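Local structure of pantothenate synthetase (Francisella tularensis subsp. tularensis, 3N8H) at residues Q179-P182 and P186-S189; K204-L209 and L252-L257. The protein catalyses the ATP-dependent condensation of pantoate with beta-alanine to give pantothenate, probably through a pantoyl-adenylate intermediate. All coordinates share one frame; numbering follows the deposited sequence.

Following the chain from its N terminus, contact 1 comes first: within the loop that leaves strand 172-176 for helix 196-210, residues 179-182 and 186-189 close a tight turn with three residues between them. Contact 2 opens only afterwards, bringing helix 196-210 against strand 250-257 and closing a much longer excursion through helix 217-225 and two strands of the three-stranded antiparallel sheet. The two are in series, neither nested nor crossed, yet they touch. Arg180 NH1 forms a salt bridge with Asp254 OD2 at 2.9 Å, and Pro186 packs against both Tyr206 and Asp254. The adenine-binding loop is thereby joined to the C-terminal helix-and-sheet unit.

Contact 1. Residues Q179-P182 and P186-S189; sequences QRQP and PLSS. With AMP (adenosine monophosphate), chain D.
Leu187 presents its forked end to the 179-182 segment, one methyl to each of two glutamines. Leu187 CD1 lies alongside Gln179 CB at 3.8 Å. Leu187 CD2 meets the amide end of Gln181, 3.6 Å from Gln181 CD, and the two side chains cross at about a right angle. Folding CG of Leu187 back beside its own backbone N (chi1 -63°) turns the fork this way. On the far side of the turn, Arg180 runs out extended and lays NH1 obliquely near Pro186 CG, 3.6 Å away, while the same nitrogen also donates to Gly184 O.

The two backbones form a single bridge, Arg180 with Pro186, closed by Leu187 N donating to Gln179 O, nearly straight at 173°. Gln179 O also accepts from AMP N6 at 3.0 Å, and Leu187 O takes the other amino hydrogen, with AMP N6 at 2.7 Å. Gln179 N donates to AMP N1 at 2.8 Å. Lys152 NZ shares Leu187 O. Residues 187-189 probably begin the counterpart of the KMSKS motif of class I aminoacyl-tRNA synthetases. Two carbonyls facing the amino group and one N-H facing N1 match the hydrogen-bonding pattern of adenine, which a guanine could not reproduce.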
ATOM      1  N   GLN A 179     -17.437  23.980  -1.366  1.00 31.11           N
ATOM      2  CA  GLN A 179     -17.768  25.311  -0.901  1.00 30.08           C
ATOM      3  C   GLN A 179     -17.161  26.339  -1.851  1.00 32.09           C
ATOM      4  O   GLN A 179     -16.011  26.195  -2.268  1.00 31.45           O
ATOM      5  CB  GLN A 179     -17.253  25.543   0.525  1.00 32.26           C
ATOM      6  CG  GLN A 179     -17.813  24.563   1.542  1.00 35.57           C
ATOM      7  CD  GLN A 179     -19.334  24.537   1.515  1.00 40.67           C
ATOM      8  OE1 GLN A 179     -19.981  25.492   1.909  1.00 39.61           O
ATOM      9  NE2 GLN A 179     -19.901  23.457   1.003  1.00 52.03           N
ATOM     10  N   ARG A 180     -17.931  27.395  -2.138  1.00 30.97           N
ATOM     11  CA  ARG A 180     -17.573  28.376  -3.156  1.00 35.27           C
ATOM     12  C   ARG A 180     -17.664  29.830  -2.658  1.00 35.89           C
ATOM     13  O   ARG A 180     -18.484  30.153  -1.770  1.00 31.61           O
ATOM     14  CB  ARG A 180     -18.481  28.178  -4.388  1.00 32.72           C
ATOM     15  CG  ARG A 180     -18.363  26.786  -5.025  1.00 33.28           C
ATOM     16  CD  ARG A 180     -19.257  26.551  -6.261  1.00 33.36           C
ATOM     17  NE  ARG A 180     -19.066  25.181  -6.767  1.00 34.00           N
ATOM     18  CZ  ARG A 180     -18.050  24.811  -7.547  1.00 38.34           C
ATOM     19  NH1 ARG A 180     -17.156  25.725  -7.946  1.00 28.25           N
ATOM     20  NH2 ARG A 180     -17.930  23.541  -7.949  1.00 30.64           N
ATOM     21  N   GLN A 181     -16.815  30.698  -3.229  1.00 31.52           N
ATOM     22  CA  GLN A 181     -17.002  32.156  -3.175  1.00 31.09           C
ATOM     23  C   GLN A 181     -18.279  32.598  -3.894  1.00 34.89           C
ATOM     24  O   GLN A 181     -18.788  31.888  -4.765  1.00 32.98           O
ATOM     25  CB  GLN A 181     -15.844  32.890  -3.868  1.00 30.97           C
ATOM     26  CG  GLN A 181     -14.504  32.701  -3.246  1.00 31.78           C
ATOM     27  CD  GLN A 181     -14.413  33.326  -1.852  1.00 50.72           C
ATOM     28  OE1 GLN A 181     -15.371  33.928  -1.367  1.00 47.43           O
ATOM     29  NE2 GLN A 181     -13.251  33.185  -1.208  1.00 52.73           N
ATOM     30  N   PRO A 182     -18.763  33.817  -3.593  1.00 34.68           N
ATOM     31  CA  PRO A 182     -19.984  34.242  -4.263  1.00 38.11           C
ATOM     32  C   PRO A 182     -19.936  34.127  -5.805  1.00 41.25           C
ATOM     33  O   PRO A 182     -20.960  33.840  -6.434  1.00 32.23           O
ATOM     34  CB  PRO A 182     -20.153  35.689  -3.787  1.00 36.10           C
ATOM     35  CG  PRO A 182     -19.594  35.654  -2.382  1.00 39.05           C
ATOM     36  CD  PRO A 182     -18.421  34.691  -2.450  1.00 40.92           C
ATOM     37  N   PRO A 186     -14.231  28.007  -6.295  1.00 29.36           N
ATOM     38  CA  PRO A 186     -14.055  27.092  -5.177  1.00 34.67           C
ATOM     39  C   PRO A 186     -13.092  27.665  -4.146  1.00 35.75           C
ATOM     40  O   PRO A 186     -12.082  28.283  -4.500  1.00 33.43           O
ATOM     41  CB  PRO A 186     -13.384  25.868  -5.817  1.00 34.74           C
ATOM     42  CG  PRO A 186     -13.656  25.960  -7.235  1.00 32.85           C
ATOM     43  CD  PRO A 186     -13.827  27.401  -7.578  1.00 32.12           C
ATOM     44  N   LEU A 187     -13.389  27.451  -2.873  1.00 30.08           N
ATOM     45  CA  LEU A 187     -12.399  27.734  -1.834  1.00 28.33           C
ATOM     46  C   LEU A 187     -11.235  26.736  -1.933  1.00 31.52           C
ATOM     47  O   LEU A 187     -11.443  25.534  -2.153  1.00 33.92           O
ATOM     48  CB  LEU A 187     -13.058  27.696  -0.459  1.00 33.12           C
ATOM     49  CG  LEU A 187     -14.127  28.783  -0.350  1.00 45.74           C
ATOM     50  CD1 LEU A 187     -14.931  28.583   0.912  1.00 52.84           C
ATOM     51  CD2 LEU A 187     -13.447  30.155  -0.393  1.00 48.06           C
ATOM     52  N   SER A 188     -10.008  27.244  -1.813  1.00 30.16           N
ATOM     53  CA  SER A 188      -8.799  26.414  -1.894  1.00 33.90           C
ATOM     54  C   SER A 188      -7.644  27.100  -1.155  1.00 31.41           C
ATOM     55  O   SER A 188      -7.545  28.326  -1.190  1.00 31.46           O
ATOM     56  CB  SER A 188      -8.416  26.216  -3.358  1.00 31.69           C
ATOM     57  OG  SER A 188      -7.667  25.029  -3.529  1.00 42.60           O
ATOM     58  N   SER A 189      -6.772  26.321  -0.514  1.00 32.56           N
ATOM     59  CA  SER A 189      -5.649  26.887   0.242  1.00 43.31           C
ATOM     60  C   SER A 189      -4.709  27.706  -0.641  1.00 41.25           C
ATOM     61  O   SER A 189      -4.229  28.761  -0.233  1.00 36.28           O
ATOM     62  CB  SER A 189      -4.861  25.795   0.990  1.00 37.61           C
ATOM     63  OG  SER A 189      -5.692  25.151   1.949  1.00 43.08           O
TER
HETATM   64  P   AMP D 270      -6.459  19.898   0.951  1.00 34.80           P
HETATM   65  O1P AMP D 270      -6.123  20.469   2.325  1.00 34.28           O
HETATM   66  O2P AMP D 270      -6.663  20.891  -0.152  1.00 33.22           O
HETATM   67  O3P AMP D 270      -5.580  18.767   0.557  1.00 44.16           O
HETATM   68  O5' AMP D 270      -7.979  19.370   1.154  1.00 28.96           O
HETATM   69  C5' AMP D 270      -8.381  18.603   2.290  1.00 31.25           C
HETATM   70  C4' AMP D 270      -9.799  18.118   2.115  1.00 32.67           C
HETATM   71  O4' AMP D 270     -10.685  19.278   2.007  1.00 29.73           O
HETATM   72  C3' AMP D 270     -10.025  17.268   0.853  1.00 28.33           C
HETATM   73  O3' AMP D 270     -11.025  16.268   1.114  1.00 29.21           O
HETATM   74  C2' AMP D 270     -10.570  18.296  -0.130  1.00 24.27           C
HETATM   75  O2' AMP D 270     -11.316  17.781  -1.221  1.00 35.35           O
HETATM   76  C1' AMP D 270     -11.414  19.172   0.793  1.00 24.13           C
HETATM   77  N9  AMP D 270     -11.694  20.492   0.214  1.00 32.74           N
HETATM   78  C8  AMP D 270     -10.777  21.341  -0.304  1.00 29.70           C
HETATM   79  N7  AMP D 270     -11.385  22.459  -0.791  1.00 31.01           N
HETATM   80  C5  AMP D 270     -12.721  22.309  -0.605  1.00 24.77           C
HETATM   81  C6  AMP D 270     -13.925  23.118  -0.892  1.00 25.02           C
HETATM   82  N6  AMP D 270     -13.793  24.308  -1.500  1.00 25.62           N
HETATM   83  N1  AMP D 270     -15.133  22.639  -0.544  1.00 28.68           N
HETATM   84  C2  AMP D 270     -15.237  21.423   0.043  1.00 30.06           C
HETATM   85  N3  AMP D 270     -14.186  20.631   0.343  1.00 35.69           N
HETATM   86  C4  AMP D 270     -12.916  21.015   0.052  1.00 28.48           C

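Contact 2. Residues K204-L209 and L252-L257; sequences KIYEIL and LIDNFL
Asp254 carries CG anti to its own backbone N (chi1 -161°), which swings the carboxylate off strand 250-257 toward the helix, where the Tyr206 side chain leans across with its hydroxyl leading. The two side chains approach obliquely, with ring and carboxylate planes 31° apart. Tyr206 OH donates to Asp254 OD2 at 2.6 Å, a short bond that reaches the oxygen on its anti side, 22° out of the carboxylate plane. Asp254 OD2 also lies near the plane of the tyrosine ring, at its edge, 3.1 Å from Tyr206 CE1.

Next to this polar pair the packing is apolar. Leu209, one helical turn further along than Tyr206, turns its CD1 methyl over the centre of the tyrosine ring, 3.6 Å above the plane. Leu209 CD1 also comes to 4.4 Å from Phe256 CE2, a loose apolar approach that is oblique to the phenyl ring. Phe256 in turn has Asp254 OD2 in the plane of its ring, at the edge. Leu209 also touches Ile224 of helix 217-225.

All four contacting residues are buried, and burial would be expected to make a lone negative charge costly, a cost that the Tyr206 hydroxyl and Arg180, both partners of Asp254 OD2, probably offset. The helix, through Tyr206, and the loop at the nucleotide site, through Arg180, thus meet at one carboxylate oxygen of the strand, with the Asp254 side chain about 8 Å from the bound AMP, nearest atoms.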
ATOM      1  N   LYS A 204     -13.570  36.621 -12.871  1.00 40.75           N
ATOM      2  CA  LYS A 204     -13.940  36.683 -14.282  1.00 44.17           C
ATOM      3  C   LYS A 204     -14.088  35.297 -14.921  1.00 39.26           C
ATOM      4  O   LYS A 204     -14.999  35.069 -15.704  1.00 47.69           O
ATOM      5  CB  LYS A 204     -12.941  37.521 -15.090  1.00 51.52           C
ATOM      6  CG  LYS A 204     -13.078  39.023 -14.890  1.00 67.78           C
ATOM      7  CD  LYS A 204     -12.065  39.809 -15.728  1.00 75.88           C
ATOM      8  CE  LYS A 204     -10.636  39.566 -15.251  1.00 75.54           C
ATOM      9  NZ  LYS A 204      -9.669  40.512 -15.862  1.00 73.44           N
ATOM     10  N   ILE A 205     -13.175  34.392 -14.610  0.70 30.97           N
ATOM     11  CA  ILE A 205     -13.282  33.026 -15.095  0.70 36.28           C
ATOM     12  C   ILE A 205     -14.650  32.434 -14.707  0.70 38.45           C
ATOM     13  O   ILE A 205     -15.322  31.798 -15.528  0.70 35.02           O
ATOM     14  CB  ILE A 205     -12.154  32.126 -14.525  0.70 40.27           C
ATOM     15  CG1 ILE A 205     -10.791  32.505 -15.116  0.70 42.47           C
ATOM     16  CG2 ILE A 205     -12.458  30.632 -14.772  0.70 33.56           C
ATOM     17  CD1 ILE A 205      -9.627  31.723 -14.504  0.70 30.62           C
ATOM     18  N   TYR A 206     -15.056  32.642 -13.452  1.00 30.66           N
ATOM     19  CA  TYR A 206     -16.297  32.056 -12.965  1.00 37.76           C
ATOM     20  C   TYR A 206     -17.561  32.796 -13.421  1.00 38.28           C
ATOM     21  O   TYR A 206     -18.660  32.229 -13.409  1.00 33.88           O
ATOM     22  CB  TYR A 206     -16.240  31.808 -11.459  1.00 34.01           C
ATOM     23  CG  TYR A 206     -15.544  30.509 -11.217  1.00 32.43           C
ATOM     24  CD1 TYR A 206     -16.264  29.340 -10.988  1.00 32.90           C
ATOM     25  CD2 TYR A 206     -14.162  30.424 -11.324  1.00 29.70           C
ATOM     26  CE1 TYR A 206     -15.609  28.125 -10.820  1.00 33.40           C
ATOM     27  CE2 TYR A 206     -13.508  29.223 -11.169  1.00 33.54           C
ATOM     28  CZ  TYR A 206     -14.239  28.080 -10.918  1.00 31.30           C
ATOM     29  OH  TYR A 206     -13.563  26.903 -10.772  1.00 28.72           O
ATOM     30  N   GLU A 207     -17.387  34.040 -13.857  1.00 32.44           N
ATOM     31  CA  GLU A 207     -18.478  34.794 -14.437  1.00 40.65           C
ATOM     32  C   GLU A 207     -18.735  34.193 -15.810  1.00 39.22           C
ATOM     33  O   GLU A 207     -19.867  34.081 -16.260  1.00 38.80           O
ATOM     34  CB  GLU A 207     -18.074  36.263 -14.555  1.00 53.26           C
ATOM     35  CG  GLU A 207     -19.202  37.223 -14.887  1.00 77.12           C
ATOM     36  CD  GLU A 207     -18.758  38.684 -14.813  1.00 90.78           C
ATOM     37  OE1 GLU A 207     -18.991  39.426 -15.796  1.00 94.20           O
ATOM     38  OE2 GLU A 207     -18.175  39.086 -13.774  1.00 90.38           O
ATOM     39  N   ILE A 208     -17.655  33.777 -16.454  1.00 29.26           N
ATOM     40  CA  ILE A 208     -17.721  33.122 -17.761  1.00 34.58           C
ATOM     41  C   ILE A 208     -18.326  31.728 -17.645  1.00 35.86           C
ATOM     42  O   ILE A 208     -19.208  31.352 -18.410  1.00 41.39           O
ATOM     43  CB  ILE A 208     -16.311  33.034 -18.377  1.00 35.77           C
ATOM     44  CG1 ILE A 208     -15.807  34.438 -18.751  1.00 40.82           C
ATOM     45  CG2 ILE A 208     -16.288  32.091 -19.575  1.00 41.83           C
ATOM     46  CD1 ILE A 208     -14.370  34.473 -19.190  1.00 40.64           C
ATOM     47  N   LEU A 209     -17.840  30.961 -16.687  1.00 32.26           N
ATOM     48  CA  LEU A 209     -18.324  29.603 -16.514  1.00 35.24           C
ATOM     49  C   LEU A 209     -19.828  29.580 -16.246  1.00 39.97           C
ATOM     50  O   LEU A 209     -20.550  28.772 -16.813  1.00 39.97           O
ATOM     51  CB  LEU A 209     -17.547  28.894 -15.395  1.00 32.86           C
ATOM     52  CG  LEU A 209     -16.080  28.546 -15.729  1.00 26.78           C
ATOM     53  CD1 LEU A 209     -15.302  28.079 -14.475  1.00 34.13           C
ATOM     54  CD2 LEU A 209     -15.999  27.516 -16.879  1.00 32.24           C
ATOM     55  N   LEU A 252      -5.183  26.085  -9.790  1.00 32.88           N
ATOM     56  CA  LEU A 252      -6.493  25.757  -9.202  1.00 32.81           C
ATOM     57  C   LEU A 252      -7.284  24.758 -10.051  1.00 35.66           C
ATOM     58  O   LEU A 252      -7.128  24.732 -11.273  1.00 31.74           O
ATOM     59  CB  LEU A 252      -7.327  27.022  -9.056  1.00 25.83           C
ATOM     60  CG  LEU A 252      -6.696  28.118  -8.189  1.00 38.13           C
ATOM     61  CD1 LEU A 252      -7.673  29.271  -8.062  1.00 31.55           C
ATOM     62  CD2 LEU A 252      -6.265  27.553  -6.812  1.00 33.05           C
ATOM     63  N   ILE A 253      -8.130  23.947  -9.396  1.00 29.79           N
ATOM     64  CA  ILE A 253      -8.949  22.957 -10.087  1.00 27.90           C
ATOM     65  C   ILE A 253     -10.382  23.074  -9.620  1.00 40.98           C
ATOM     66  O   ILE A 253     -10.674  23.662  -8.557  1.00 30.87           O
ATOM     67  CB  ILE A 253      -8.454  21.487  -9.871  1.00 30.20           C
ATOM     68  CG1 ILE A 253      -9.005  20.863  -8.567  1.00 34.20           C
ATOM     69  CG2 ILE A 253      -6.934  21.413  -9.925  1.00 35.65           C
ATOM     70  CD1 ILE A 253      -8.530  19.430  -8.300  1.00 33.69           C
ATOM     71  N   ASP A 254     -11.271  22.512 -10.425  1.00 36.60           N
ATOM     72  CA  ASP A 254     -12.691  22.480 -10.117  1.00 34.34           C
ATOM     73  C   ASP A 254     -13.402  21.344 -10.887  1.00 37.79           C
ATOM     74  O   ASP A 254     -12.931  20.867 -11.921  1.00 34.46           O
ATOM     75  CB  ASP A 254     -13.320  23.850 -10.450  1.00 32.18           C
ATOM     76  CG  ASP A 254     -14.647  24.070  -9.752  1.00 34.47           C
ATOM     77  OD1 ASP A 254     -15.100  23.172  -8.969  1.00 37.42           O
ATOM     78  OD2 ASP A 254     -15.261  25.124 -10.006  1.00 33.90           O
ATOM     79  N   ASN A 255     -14.538  20.900 -10.370  1.00 32.04           N
ATOM     80  CA  ASN A 255     -15.428  20.082 -11.165  1.00 32.14           C
ATOM     81  C   ASN A 255     -16.850  20.345 -10.675  1.00 36.40           C
ATOM     82  O   ASN A 255     -17.060  20.684  -9.507  1.00 33.15           O
ATOM     83  CB  ASN A 255     -15.049  18.603 -11.054  1.00 29.91           C
ATOM     84  CG  ASN A 255     -15.527  18.006  -9.793  1.00 37.86           C
ATOM     85  OD1 ASN A 255     -16.677  17.536  -9.705  1.00 40.56           O
ATOM     86  ND2 ASN A 255     -14.693  18.083  -8.767  1.00 31.95           N
ATOM     87  N   PHE A 256     -17.814  20.246 -11.576  1.00 30.93           N
ATOM     88  CA  PHE A 256     -19.230  20.448 -11.241  1.00 31.33           C
ATOM     89  C   PHE A 256     -20.081  19.749 -12.298  1.00 39.93           C
ATOM     90  O   PHE A 256     -19.585  19.433 -13.384  1.00 37.78           O
ATOM     91  CB  PHE A 256     -19.565  21.959 -11.187  1.00 33.67           C
ATOM     92  CG  PHE A 256     -18.874  22.779 -12.266  1.00 36.98           C
ATOM     93  CD1 PHE A 256     -19.318  22.738 -13.577  1.00 38.16           C
ATOM     94  CD2 PHE A 256     -17.770  23.576 -11.964  1.00 34.41           C
ATOM     95  CE1 PHE A 256     -18.689  23.492 -14.579  1.00 36.98           C
ATOM     96  CE2 PHE A 256     -17.123  24.322 -12.963  1.00 34.10           C
ATOM     97  CZ  PHE A 256     -17.596  24.272 -14.280  1.00 30.87           C
ATOM     98  N   LEU A 257     -21.351  19.497 -11.982  1.00 45.82           N
ATOM     99  CA  LEU A 257     -22.303  18.959 -12.958  1.00 44.31           C
ATOM    100  C   LEU A 257     -22.455  19.926 -14.128  1.00 44.28           C
ATOM    101  O   LEU A 257     -22.522  21.127 -13.924  1.00 39.58           O
ATOM    102  CB  LEU A 257     -23.662  18.747 -12.305  1.00 52.88           C
ATOM    103  CG  LEU A 257     -23.741  17.666 -11.229  1.00 58.89           C
ATOM    104  CD1 LEU A 257     -25.072  17.735 -10.500  1.00 59.30           C
ATOM    105  CD2 LEU A 257     -23.555  16.299 -11.863  1.00 60.72           C
TER